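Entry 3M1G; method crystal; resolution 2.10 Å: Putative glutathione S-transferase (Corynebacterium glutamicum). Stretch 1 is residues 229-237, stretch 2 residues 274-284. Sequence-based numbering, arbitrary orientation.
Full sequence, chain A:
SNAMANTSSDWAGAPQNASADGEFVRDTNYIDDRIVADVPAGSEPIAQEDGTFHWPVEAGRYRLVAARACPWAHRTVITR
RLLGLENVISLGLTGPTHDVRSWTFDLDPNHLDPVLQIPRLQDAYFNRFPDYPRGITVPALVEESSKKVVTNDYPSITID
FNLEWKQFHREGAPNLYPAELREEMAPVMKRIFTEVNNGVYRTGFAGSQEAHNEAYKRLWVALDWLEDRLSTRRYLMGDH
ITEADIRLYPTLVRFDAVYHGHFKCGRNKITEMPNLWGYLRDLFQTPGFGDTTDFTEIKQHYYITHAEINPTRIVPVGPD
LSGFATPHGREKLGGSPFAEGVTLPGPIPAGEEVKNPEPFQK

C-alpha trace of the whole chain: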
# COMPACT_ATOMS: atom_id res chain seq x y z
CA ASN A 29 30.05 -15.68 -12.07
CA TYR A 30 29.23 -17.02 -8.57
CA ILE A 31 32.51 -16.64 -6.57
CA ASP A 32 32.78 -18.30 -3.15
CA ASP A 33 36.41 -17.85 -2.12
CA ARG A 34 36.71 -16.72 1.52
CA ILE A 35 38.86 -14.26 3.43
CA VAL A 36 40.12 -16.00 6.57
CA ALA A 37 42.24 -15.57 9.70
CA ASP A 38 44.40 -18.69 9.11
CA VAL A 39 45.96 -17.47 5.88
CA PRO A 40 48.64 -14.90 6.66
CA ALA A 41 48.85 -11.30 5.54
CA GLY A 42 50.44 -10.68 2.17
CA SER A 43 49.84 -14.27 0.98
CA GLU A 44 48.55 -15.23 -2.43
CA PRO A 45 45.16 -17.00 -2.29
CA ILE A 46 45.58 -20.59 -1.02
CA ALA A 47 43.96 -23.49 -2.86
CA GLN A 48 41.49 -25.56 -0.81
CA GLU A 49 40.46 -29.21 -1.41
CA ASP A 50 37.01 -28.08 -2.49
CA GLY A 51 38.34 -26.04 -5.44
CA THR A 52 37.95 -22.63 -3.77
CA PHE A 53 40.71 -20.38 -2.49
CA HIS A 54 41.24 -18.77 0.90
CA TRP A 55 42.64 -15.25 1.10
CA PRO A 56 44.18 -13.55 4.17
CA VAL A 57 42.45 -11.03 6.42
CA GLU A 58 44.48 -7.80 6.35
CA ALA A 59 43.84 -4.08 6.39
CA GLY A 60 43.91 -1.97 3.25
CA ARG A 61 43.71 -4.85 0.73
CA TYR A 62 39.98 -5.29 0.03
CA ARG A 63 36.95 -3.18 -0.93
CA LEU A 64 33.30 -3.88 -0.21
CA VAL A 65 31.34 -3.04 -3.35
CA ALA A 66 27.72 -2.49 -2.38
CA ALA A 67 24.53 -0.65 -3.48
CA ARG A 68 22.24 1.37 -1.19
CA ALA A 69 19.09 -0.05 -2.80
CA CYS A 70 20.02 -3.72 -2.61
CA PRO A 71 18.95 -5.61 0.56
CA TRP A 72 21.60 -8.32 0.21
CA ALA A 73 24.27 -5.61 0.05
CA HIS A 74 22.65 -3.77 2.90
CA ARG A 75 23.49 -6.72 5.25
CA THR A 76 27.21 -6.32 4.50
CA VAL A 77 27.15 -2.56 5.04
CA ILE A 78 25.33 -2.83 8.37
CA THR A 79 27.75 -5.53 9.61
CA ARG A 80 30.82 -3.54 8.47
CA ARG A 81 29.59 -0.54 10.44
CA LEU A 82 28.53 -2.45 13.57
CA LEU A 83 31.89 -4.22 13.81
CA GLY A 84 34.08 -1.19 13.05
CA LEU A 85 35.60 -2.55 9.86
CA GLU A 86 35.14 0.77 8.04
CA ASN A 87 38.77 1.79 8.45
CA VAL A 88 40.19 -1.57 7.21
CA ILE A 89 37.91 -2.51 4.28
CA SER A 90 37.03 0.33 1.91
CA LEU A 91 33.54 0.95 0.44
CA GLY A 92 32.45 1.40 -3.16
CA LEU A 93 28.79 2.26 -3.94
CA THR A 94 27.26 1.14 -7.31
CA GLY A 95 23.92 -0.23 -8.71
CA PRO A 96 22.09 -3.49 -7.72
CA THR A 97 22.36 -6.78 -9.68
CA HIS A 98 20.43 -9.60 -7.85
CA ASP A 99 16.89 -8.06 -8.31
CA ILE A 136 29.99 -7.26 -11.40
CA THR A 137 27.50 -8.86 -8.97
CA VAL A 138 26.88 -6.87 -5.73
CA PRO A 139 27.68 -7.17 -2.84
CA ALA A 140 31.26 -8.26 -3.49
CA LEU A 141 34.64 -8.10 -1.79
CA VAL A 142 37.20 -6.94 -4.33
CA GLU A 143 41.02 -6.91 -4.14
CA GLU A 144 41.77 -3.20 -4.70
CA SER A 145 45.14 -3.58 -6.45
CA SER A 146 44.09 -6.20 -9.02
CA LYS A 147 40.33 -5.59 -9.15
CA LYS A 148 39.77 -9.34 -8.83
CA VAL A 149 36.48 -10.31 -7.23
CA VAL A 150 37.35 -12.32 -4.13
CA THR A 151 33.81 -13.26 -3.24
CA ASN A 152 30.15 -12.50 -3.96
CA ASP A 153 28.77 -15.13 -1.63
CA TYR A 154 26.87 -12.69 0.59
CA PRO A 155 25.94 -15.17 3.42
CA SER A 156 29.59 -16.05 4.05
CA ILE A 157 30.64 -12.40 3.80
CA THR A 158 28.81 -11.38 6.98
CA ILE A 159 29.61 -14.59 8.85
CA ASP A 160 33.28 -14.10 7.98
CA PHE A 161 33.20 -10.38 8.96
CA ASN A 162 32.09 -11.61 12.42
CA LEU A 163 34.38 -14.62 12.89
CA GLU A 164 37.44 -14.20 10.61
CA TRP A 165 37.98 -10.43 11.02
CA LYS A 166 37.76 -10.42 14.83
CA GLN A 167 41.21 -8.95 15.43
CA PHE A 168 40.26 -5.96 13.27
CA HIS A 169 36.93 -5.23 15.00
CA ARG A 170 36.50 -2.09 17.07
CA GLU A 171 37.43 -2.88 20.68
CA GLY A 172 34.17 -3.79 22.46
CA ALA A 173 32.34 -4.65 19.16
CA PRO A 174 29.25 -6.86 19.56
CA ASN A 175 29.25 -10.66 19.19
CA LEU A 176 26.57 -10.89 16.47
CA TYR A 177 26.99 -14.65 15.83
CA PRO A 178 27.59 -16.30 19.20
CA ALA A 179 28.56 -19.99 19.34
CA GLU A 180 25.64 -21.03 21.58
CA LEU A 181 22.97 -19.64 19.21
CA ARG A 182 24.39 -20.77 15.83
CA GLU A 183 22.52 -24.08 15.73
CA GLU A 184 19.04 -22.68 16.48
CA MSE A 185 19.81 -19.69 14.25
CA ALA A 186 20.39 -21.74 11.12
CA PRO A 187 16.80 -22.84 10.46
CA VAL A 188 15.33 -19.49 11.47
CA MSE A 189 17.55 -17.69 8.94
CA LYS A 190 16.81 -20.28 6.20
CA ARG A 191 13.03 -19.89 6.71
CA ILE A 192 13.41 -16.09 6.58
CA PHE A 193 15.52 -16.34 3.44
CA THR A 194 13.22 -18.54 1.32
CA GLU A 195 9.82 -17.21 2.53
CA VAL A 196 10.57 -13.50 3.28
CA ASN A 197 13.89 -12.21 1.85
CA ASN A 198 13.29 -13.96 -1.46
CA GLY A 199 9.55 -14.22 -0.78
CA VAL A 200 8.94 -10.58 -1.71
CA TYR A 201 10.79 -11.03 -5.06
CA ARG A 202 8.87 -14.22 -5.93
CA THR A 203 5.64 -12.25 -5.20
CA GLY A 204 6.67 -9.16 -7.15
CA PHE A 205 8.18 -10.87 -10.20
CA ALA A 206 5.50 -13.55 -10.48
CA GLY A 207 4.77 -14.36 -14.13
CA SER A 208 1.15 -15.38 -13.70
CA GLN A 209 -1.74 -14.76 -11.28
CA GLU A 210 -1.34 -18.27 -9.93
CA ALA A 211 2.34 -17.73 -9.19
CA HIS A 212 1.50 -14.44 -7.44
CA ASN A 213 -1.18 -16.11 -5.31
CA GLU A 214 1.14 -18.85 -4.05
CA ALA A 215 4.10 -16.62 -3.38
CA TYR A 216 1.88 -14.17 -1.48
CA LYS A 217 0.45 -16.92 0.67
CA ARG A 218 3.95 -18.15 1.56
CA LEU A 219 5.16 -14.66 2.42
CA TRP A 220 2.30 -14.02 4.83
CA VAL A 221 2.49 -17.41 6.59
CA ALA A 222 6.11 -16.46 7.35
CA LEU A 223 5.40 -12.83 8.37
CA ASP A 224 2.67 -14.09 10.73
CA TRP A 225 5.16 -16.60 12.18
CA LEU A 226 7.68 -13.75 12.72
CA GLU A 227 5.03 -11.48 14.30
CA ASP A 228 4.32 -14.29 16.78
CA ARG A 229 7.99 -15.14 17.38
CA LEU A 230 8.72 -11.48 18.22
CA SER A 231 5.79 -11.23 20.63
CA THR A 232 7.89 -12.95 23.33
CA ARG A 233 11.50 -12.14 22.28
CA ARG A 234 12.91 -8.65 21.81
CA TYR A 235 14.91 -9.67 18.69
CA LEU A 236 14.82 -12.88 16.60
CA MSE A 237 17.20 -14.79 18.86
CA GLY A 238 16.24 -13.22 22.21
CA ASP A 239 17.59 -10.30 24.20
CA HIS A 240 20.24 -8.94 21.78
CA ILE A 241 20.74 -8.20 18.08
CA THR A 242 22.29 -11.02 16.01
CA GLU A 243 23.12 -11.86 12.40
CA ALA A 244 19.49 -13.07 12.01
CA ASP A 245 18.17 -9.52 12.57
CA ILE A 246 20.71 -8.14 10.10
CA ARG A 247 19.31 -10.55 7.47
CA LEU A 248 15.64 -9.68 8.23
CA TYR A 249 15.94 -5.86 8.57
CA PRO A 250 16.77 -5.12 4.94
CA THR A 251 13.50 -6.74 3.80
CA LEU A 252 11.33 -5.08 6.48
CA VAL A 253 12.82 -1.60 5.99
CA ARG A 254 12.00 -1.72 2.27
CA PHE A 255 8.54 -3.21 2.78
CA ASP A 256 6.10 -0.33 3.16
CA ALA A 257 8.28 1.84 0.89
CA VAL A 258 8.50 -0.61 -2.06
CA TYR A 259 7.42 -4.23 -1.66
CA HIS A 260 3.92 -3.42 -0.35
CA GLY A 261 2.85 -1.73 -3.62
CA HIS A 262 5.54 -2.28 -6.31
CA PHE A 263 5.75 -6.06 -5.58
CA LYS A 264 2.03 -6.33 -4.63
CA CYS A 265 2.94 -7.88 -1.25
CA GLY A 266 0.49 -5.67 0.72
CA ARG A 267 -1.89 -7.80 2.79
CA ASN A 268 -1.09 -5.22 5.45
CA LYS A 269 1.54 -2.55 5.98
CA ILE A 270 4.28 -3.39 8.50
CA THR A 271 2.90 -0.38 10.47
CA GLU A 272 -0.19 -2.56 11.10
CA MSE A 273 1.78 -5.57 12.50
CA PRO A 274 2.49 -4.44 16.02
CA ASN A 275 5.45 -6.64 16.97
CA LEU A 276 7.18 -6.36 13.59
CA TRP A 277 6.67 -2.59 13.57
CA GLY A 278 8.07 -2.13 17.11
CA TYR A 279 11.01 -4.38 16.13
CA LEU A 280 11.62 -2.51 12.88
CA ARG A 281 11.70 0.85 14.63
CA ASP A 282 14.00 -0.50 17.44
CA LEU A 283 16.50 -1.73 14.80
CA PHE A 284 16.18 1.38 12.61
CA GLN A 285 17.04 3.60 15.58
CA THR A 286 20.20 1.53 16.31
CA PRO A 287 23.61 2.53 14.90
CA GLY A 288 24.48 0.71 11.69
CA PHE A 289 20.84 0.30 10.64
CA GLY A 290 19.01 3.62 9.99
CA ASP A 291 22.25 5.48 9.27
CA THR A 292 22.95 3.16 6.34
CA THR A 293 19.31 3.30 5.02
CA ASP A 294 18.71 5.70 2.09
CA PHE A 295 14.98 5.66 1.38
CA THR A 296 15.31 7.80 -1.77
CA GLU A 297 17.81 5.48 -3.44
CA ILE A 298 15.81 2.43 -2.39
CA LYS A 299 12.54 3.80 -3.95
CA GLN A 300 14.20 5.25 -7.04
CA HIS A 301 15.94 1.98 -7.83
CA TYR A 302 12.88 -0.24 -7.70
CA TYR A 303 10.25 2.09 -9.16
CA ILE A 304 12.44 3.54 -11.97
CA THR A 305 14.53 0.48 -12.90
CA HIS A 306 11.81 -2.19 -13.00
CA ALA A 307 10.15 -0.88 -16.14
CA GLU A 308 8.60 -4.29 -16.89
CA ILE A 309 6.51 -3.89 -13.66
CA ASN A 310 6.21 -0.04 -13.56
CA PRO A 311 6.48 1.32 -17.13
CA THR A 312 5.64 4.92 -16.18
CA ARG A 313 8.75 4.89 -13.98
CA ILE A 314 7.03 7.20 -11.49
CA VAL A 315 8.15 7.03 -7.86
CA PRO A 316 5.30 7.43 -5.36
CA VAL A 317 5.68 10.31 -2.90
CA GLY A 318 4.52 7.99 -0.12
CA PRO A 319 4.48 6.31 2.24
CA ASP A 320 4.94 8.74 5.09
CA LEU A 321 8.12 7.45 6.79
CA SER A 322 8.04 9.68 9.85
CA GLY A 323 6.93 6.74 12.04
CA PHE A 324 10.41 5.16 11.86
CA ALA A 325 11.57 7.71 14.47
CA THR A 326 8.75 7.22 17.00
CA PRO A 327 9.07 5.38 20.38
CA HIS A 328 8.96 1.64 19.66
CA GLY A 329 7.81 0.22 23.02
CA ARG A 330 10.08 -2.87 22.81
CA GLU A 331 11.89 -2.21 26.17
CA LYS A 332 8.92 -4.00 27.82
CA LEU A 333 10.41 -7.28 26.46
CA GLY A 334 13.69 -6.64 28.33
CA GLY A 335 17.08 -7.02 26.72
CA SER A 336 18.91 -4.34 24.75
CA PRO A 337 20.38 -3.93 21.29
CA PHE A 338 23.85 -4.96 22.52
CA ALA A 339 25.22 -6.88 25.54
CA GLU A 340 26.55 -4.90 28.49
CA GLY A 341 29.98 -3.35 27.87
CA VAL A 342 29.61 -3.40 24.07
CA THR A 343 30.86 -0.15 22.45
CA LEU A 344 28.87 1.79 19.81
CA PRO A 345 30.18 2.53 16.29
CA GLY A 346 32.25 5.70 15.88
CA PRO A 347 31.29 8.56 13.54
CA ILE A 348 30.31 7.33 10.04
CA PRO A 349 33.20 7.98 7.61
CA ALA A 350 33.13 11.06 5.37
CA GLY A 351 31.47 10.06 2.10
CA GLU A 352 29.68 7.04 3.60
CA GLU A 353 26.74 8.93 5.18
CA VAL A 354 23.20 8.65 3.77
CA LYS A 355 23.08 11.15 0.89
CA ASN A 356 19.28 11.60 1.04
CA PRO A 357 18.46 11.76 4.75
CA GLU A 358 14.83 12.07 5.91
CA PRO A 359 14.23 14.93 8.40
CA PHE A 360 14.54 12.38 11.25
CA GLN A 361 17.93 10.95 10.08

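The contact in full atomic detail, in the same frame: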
# COMPACT_ATOMS: atom_id res chain seq x y z
N ARG A 229 6.71 -14.90 16.75
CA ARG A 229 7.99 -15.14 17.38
C ARG A 229 8.47 -13.92 18.19
O ARG A 229 9.05 -14.04 19.28
CB ARG A 229 9.04 -15.51 16.32
CG ARG A 229 10.35 -15.99 16.89
CD ARG A 229 11.34 -16.40 15.84
NE ARG A 229 12.64 -16.65 16.46
CZ ARG A 229 13.02 -17.82 16.97
NH1 ARG A 229 12.25 -18.89 16.91
NH2 ARG A 229 14.22 -17.90 17.53
N LEU A 230 8.27 -12.74 17.63
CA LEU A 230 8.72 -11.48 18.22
C LEU A 230 7.73 -10.91 19.24
O LEU A 230 7.98 -9.86 19.80
CB LEU A 230 9.00 -10.46 17.10
CG LEU A 230 10.22 -10.74 16.22
CD1 LEU A 230 10.23 -9.88 14.96
CD2 LEU A 230 11.50 -10.54 17.04
N SER A 231 6.65 -11.63 19.52
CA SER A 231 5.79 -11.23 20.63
C SER A 231 6.41 -11.57 21.99
O SER A 231 6.07 -10.92 22.98
CB SER A 231 4.39 -11.87 20.51
OG SER A 231 4.49 -13.25 20.81
N THR A 232 7.29 -12.57 22.06
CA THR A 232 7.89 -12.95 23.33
C THR A 232 9.42 -12.77 23.42
O THR A 232 10.00 -13.06 24.44
CB THR A 232 7.56 -14.39 23.68
OG1 THR A 232 8.09 -15.26 22.67
CG2 THR A 232 6.01 -14.61 23.85
N ARG A 233 10.06 -12.33 22.35
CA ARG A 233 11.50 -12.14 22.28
C ARG A 233 11.71 -10.72 21.77
O ARG A 233 11.01 -10.30 20.83
CB ARG A 233 12.08 -13.09 21.23
CG ARG A 233 11.96 -14.58 21.54
CD ARG A 233 12.33 -15.39 20.30
NE ARG A 233 12.20 -16.84 20.51
CZ ARG A 233 11.04 -17.48 20.55
NH1 ARG A 233 9.87 -16.86 20.39
NH2 ARG A 233 11.05 -18.77 20.74
N ARG A 234 12.67 -9.99 22.32
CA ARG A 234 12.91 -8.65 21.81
C ARG A 234 13.40 -8.64 20.34
O ARG A 234 12.89 -7.87 19.51
CB ARG A 234 13.90 -7.88 22.70
CG ARG A 234 14.13 -6.51 22.15
CD ARG A 234 14.18 -5.49 23.13
NE ARG A 234 14.51 -4.17 22.59
CZ ARG A 234 15.00 -3.20 23.36
NH1 ARG A 234 15.24 -3.44 24.65
NH2 ARG A 234 15.32 -2.03 22.85
N TYR A 235 14.38 -9.50 20.04
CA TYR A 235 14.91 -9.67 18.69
C TYR A 235 14.74 -11.14 18.32
O TYR A 235 14.29 -11.93 19.14
CB TYR A 235 16.37 -9.23 18.65
CG TYR A 235 16.59 -7.82 19.16
CD1 TYR A 235 16.18 -6.72 18.43
CD2 TYR A 235 17.17 -7.59 20.39
CE1 TYR A 235 16.36 -5.42 18.89
CE2 TYR A 235 17.36 -6.30 20.88
CZ TYR A 235 16.97 -5.22 20.12
OH TYR A 235 17.15 -3.96 20.61
N LEU A 236 15.13 -11.52 17.10
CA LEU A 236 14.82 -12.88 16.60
C LEU A 236 15.35 -13.99 17.48
O LEU A 236 14.68 -15.02 17.63
CB LEU A 236 15.34 -13.08 15.20
CG LEU A 236 14.53 -12.34 14.11
CD1 LEU A 236 15.31 -12.36 12.80
CD2 LEU A 236 13.10 -12.94 13.96
N MSE A 237 16.56 -13.79 18.03
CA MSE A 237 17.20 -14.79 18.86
C MSE A 237 17.27 -14.36 20.34
O MSE A 237 18.18 -14.77 21.06
CB MSE A 237 18.61 -15.08 18.34
CG MSE A 237 18.69 -15.40 16.85
SE MSE A 237 17.54 -16.90 16.32
CE MSE A 237 18.26 -18.21 17.44
N PRO A 274 1.91 -5.19 14.91
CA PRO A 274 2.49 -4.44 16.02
C PRO A 274 3.88 -4.88 16.46
O PRO A 274 4.73 -4.02 16.71
CB PRO A 274 1.49 -4.64 17.18
CG PRO A 274 0.24 -5.13 16.57
CD PRO A 274 0.57 -5.72 15.20
N ASN A 275 4.11 -6.19 16.59
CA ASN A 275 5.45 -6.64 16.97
C ASN A 275 6.51 -6.36 15.92
O ASN A 275 7.58 -5.83 16.26
CB ASN A 275 5.44 -8.10 17.37
CG ASN A 275 4.68 -8.33 18.63
OD1 ASN A 275 5.02 -7.79 19.66
ND2 ASN A 275 3.60 -9.07 18.54
N LEU A 276 6.22 -6.65 14.65
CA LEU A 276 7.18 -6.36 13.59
C LEU A 276 7.49 -4.88 13.51
O LEU A 276 8.64 -4.50 13.24
CB LEU A 276 6.70 -6.85 12.22
CG LEU A 276 6.72 -8.39 12.05
CD1 LEU A 276 5.93 -8.79 10.78
CD2 LEU A 276 8.13 -8.88 11.98
N TRP A 277 6.47 -4.04 13.70
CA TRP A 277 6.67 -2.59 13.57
C TRP A 277 7.50 -2.00 14.72
O TRP A 277 8.34 -1.14 14.49
CB TRP A 277 5.33 -1.88 13.47
CG TRP A 277 5.33 -0.38 13.36
CD1 TRP A 277 4.52 0.44 14.04
CD2 TRP A 277 6.15 0.48 12.51
NE1 TRP A 277 4.75 1.75 13.70
CE2 TRP A 277 5.75 1.81 12.77
CE3 TRP A 277 7.17 0.26 11.58
CZ2 TRP A 277 6.31 2.92 12.11
CZ3 TRP A 277 7.77 1.38 10.94
CH2 TRP A 277 7.32 2.68 11.22
N GLY A 278 7.23 -2.45 15.95
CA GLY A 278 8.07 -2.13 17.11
C GLY A 278 9.50 -2.57 16.89
O GLY A 278 10.44 -1.79 17.05
N TYR A 279 9.67 -3.82 16.47
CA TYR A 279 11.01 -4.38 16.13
C TYR A 279 11.73 -3.59 15.05
O TYR A 279 12.91 -3.26 15.18
CB TYR A 279 10.80 -5.85 15.76
CG TYR A 279 11.94 -6.61 15.09
CD1 TYR A 279 12.91 -7.23 15.83
CD2 TYR A 279 12.00 -6.72 13.70
CE1 TYR A 279 13.91 -7.96 15.22
CE2 TYR A 279 13.00 -7.45 13.08
CZ TYR A 279 13.95 -8.07 13.86
OH TYR A 279 14.95 -8.82 13.29
N LEU A 280 11.03 -3.29 13.96
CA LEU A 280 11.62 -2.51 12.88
C LEU A 280 12.10 -1.15 13.32
O LEU A 280 13.19 -0.71 12.96
CB LEU A 280 10.65 -2.40 11.70
CG LEU A 280 11.11 -1.59 10.47
CD1 LEU A 280 12.47 -2.05 9.92
CD2 LEU A 280 9.98 -1.60 9.34
N ARG A 281 11.30 -0.46 14.13
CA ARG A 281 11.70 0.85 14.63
C ARG A 281 12.93 0.77 15.56
O ARG A 281 13.84 1.61 15.48
CB ARG A 281 10.53 1.52 15.34
CG ARG A 281 9.48 2.06 14.35
CD ARG A 281 8.31 2.66 15.07
NE ARG A 281 7.50 1.64 15.72
CZ ARG A 281 6.49 1.90 16.55
NH1 ARG A 281 5.77 0.90 17.03
NH2 ARG A 281 6.18 3.15 16.87
N ASP A 282 12.92 -0.22 16.45
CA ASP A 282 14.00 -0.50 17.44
C ASP A 282 15.33 -0.69 16.67
O ASP A 282 16.32 -0.04 16.94
CB ASP A 282 13.55 -1.76 18.22
CG ASP A 282 14.45 -2.13 19.42
OD1 ASP A 282 15.39 -1.42 19.78
OD2 ASP A 282 14.14 -3.17 20.05
N LEU A 283 15.32 -1.53 15.65
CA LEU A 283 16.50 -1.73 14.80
C LEU A 283 16.89 -0.47 14.04
O LEU A 283 18.06 -0.07 14.03
CB LEU A 283 16.27 -2.87 13.82
CG LEU A 283 16.14 -4.29 14.39
CD1 LEU A 283 15.93 -5.26 13.22
CD2 LEU A 283 17.40 -4.67 15.24
N PHE A 284 15.91 0.18 13.39
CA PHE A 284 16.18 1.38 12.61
C PHE A 284 16.92 2.42 13.44
O PHE A 284 17.86 3.04 12.96
CB PHE A 284 14.90 2.00 12.02
CG PHE A 284 15.15 3.23 11.19
CD1 PHE A 284 15.23 4.49 11.78
CD2 PHE A 284 15.35 3.11 9.81
CE1 PHE A 284 15.52 5.64 11.01
CE2 PHE A 284 15.61 4.25 9.02
CZ PHE A 284 15.70 5.52 9.64
O HOH W 1 4.65 -8.29 22.36
O HOH W 2 12.60 -5.15 19.03

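Residues 229-237, an irregular segment that opens with a type I turn from Arg229 to Thr232, run alongside the helix of residues 274-284. Arg229 does not touch the helix; it serves the fold of its own segment. Its NE and NH2 both donate to Leu236 O, each at 2.9 Å, while its carbonyl O accepts a hydrogen bond from Arg233 NH1 at 3.1 Å. A long side chain with several donors suits this task, since it can reach the far end of the segment and satisfy a carbonyl there.

Leu230 is the first residue to meet the helix, and its CA-to-CB bond points toward it. Its CD1 lies 3.8 Å from the centroid of the Tyr279 ring, only 13° off the ring normal, so the methyl group makes a CH-pi contact over the face. The same CD1 is 3.8 Å from Leu276 CD2. A branched aliphatic side chain fits here because it can cover an aromatic face and pack against a second leucine without needing a polar partner.

Ser231 marks the more exposed edge of the contact. Its CB approaches Asn275 ND2 to 3.5 Å, a small side chain suiting this close, partly exposed spot, and a water molecule bridges the two residues, donating to Ser231 O at 3.1 Å and to Asn275 OD1 at 2.8 Å. The amide of asparagine is well suited to such a place, offering an acceptor to solvent beside the turn.

Thr232 and Arg233 make no contact with the helix, but Arg234 returns to it. Its CB points sideways, yet the extended side chain carries the guanidinium to Asp282. Arg234 NE donates to Asp282 OD2 at 2.8 Å and Arg234 NH2 to Asp282 OD1 at 3.1 Å, both with nearly straight geometry, giving a two-pronged salt bridge; a further bond from Arg234 NH2 to Asp282 OD2 at 3.2 Å is weak. The carboxylate lies near the guanidinium plane, where the N-H groups point. Because both residues are buried, the pairing of opposite charges matters. A second water donates to Arg234 O at 2.8 Å and to Asp282 OD2 at 2.7 Å.

Tyr235 combines polar and apolar roles. Its OH donates a weak hydrogen bond to Asp282 OD1 at 3.2 Å, while its ring carbon CE1 packs 3.9 Å from Leu283 CD2 and CD1 lies 4.1 Å from Tyr279 CE1, which meets the ring at its edge. Leu236 adds a last apolar contact, its CG 4.3 Å from Tyr279 CZ; an aliphatic side chain suits this buried position beside the ring. Met237, a selenomethionine, stays clear of the helix.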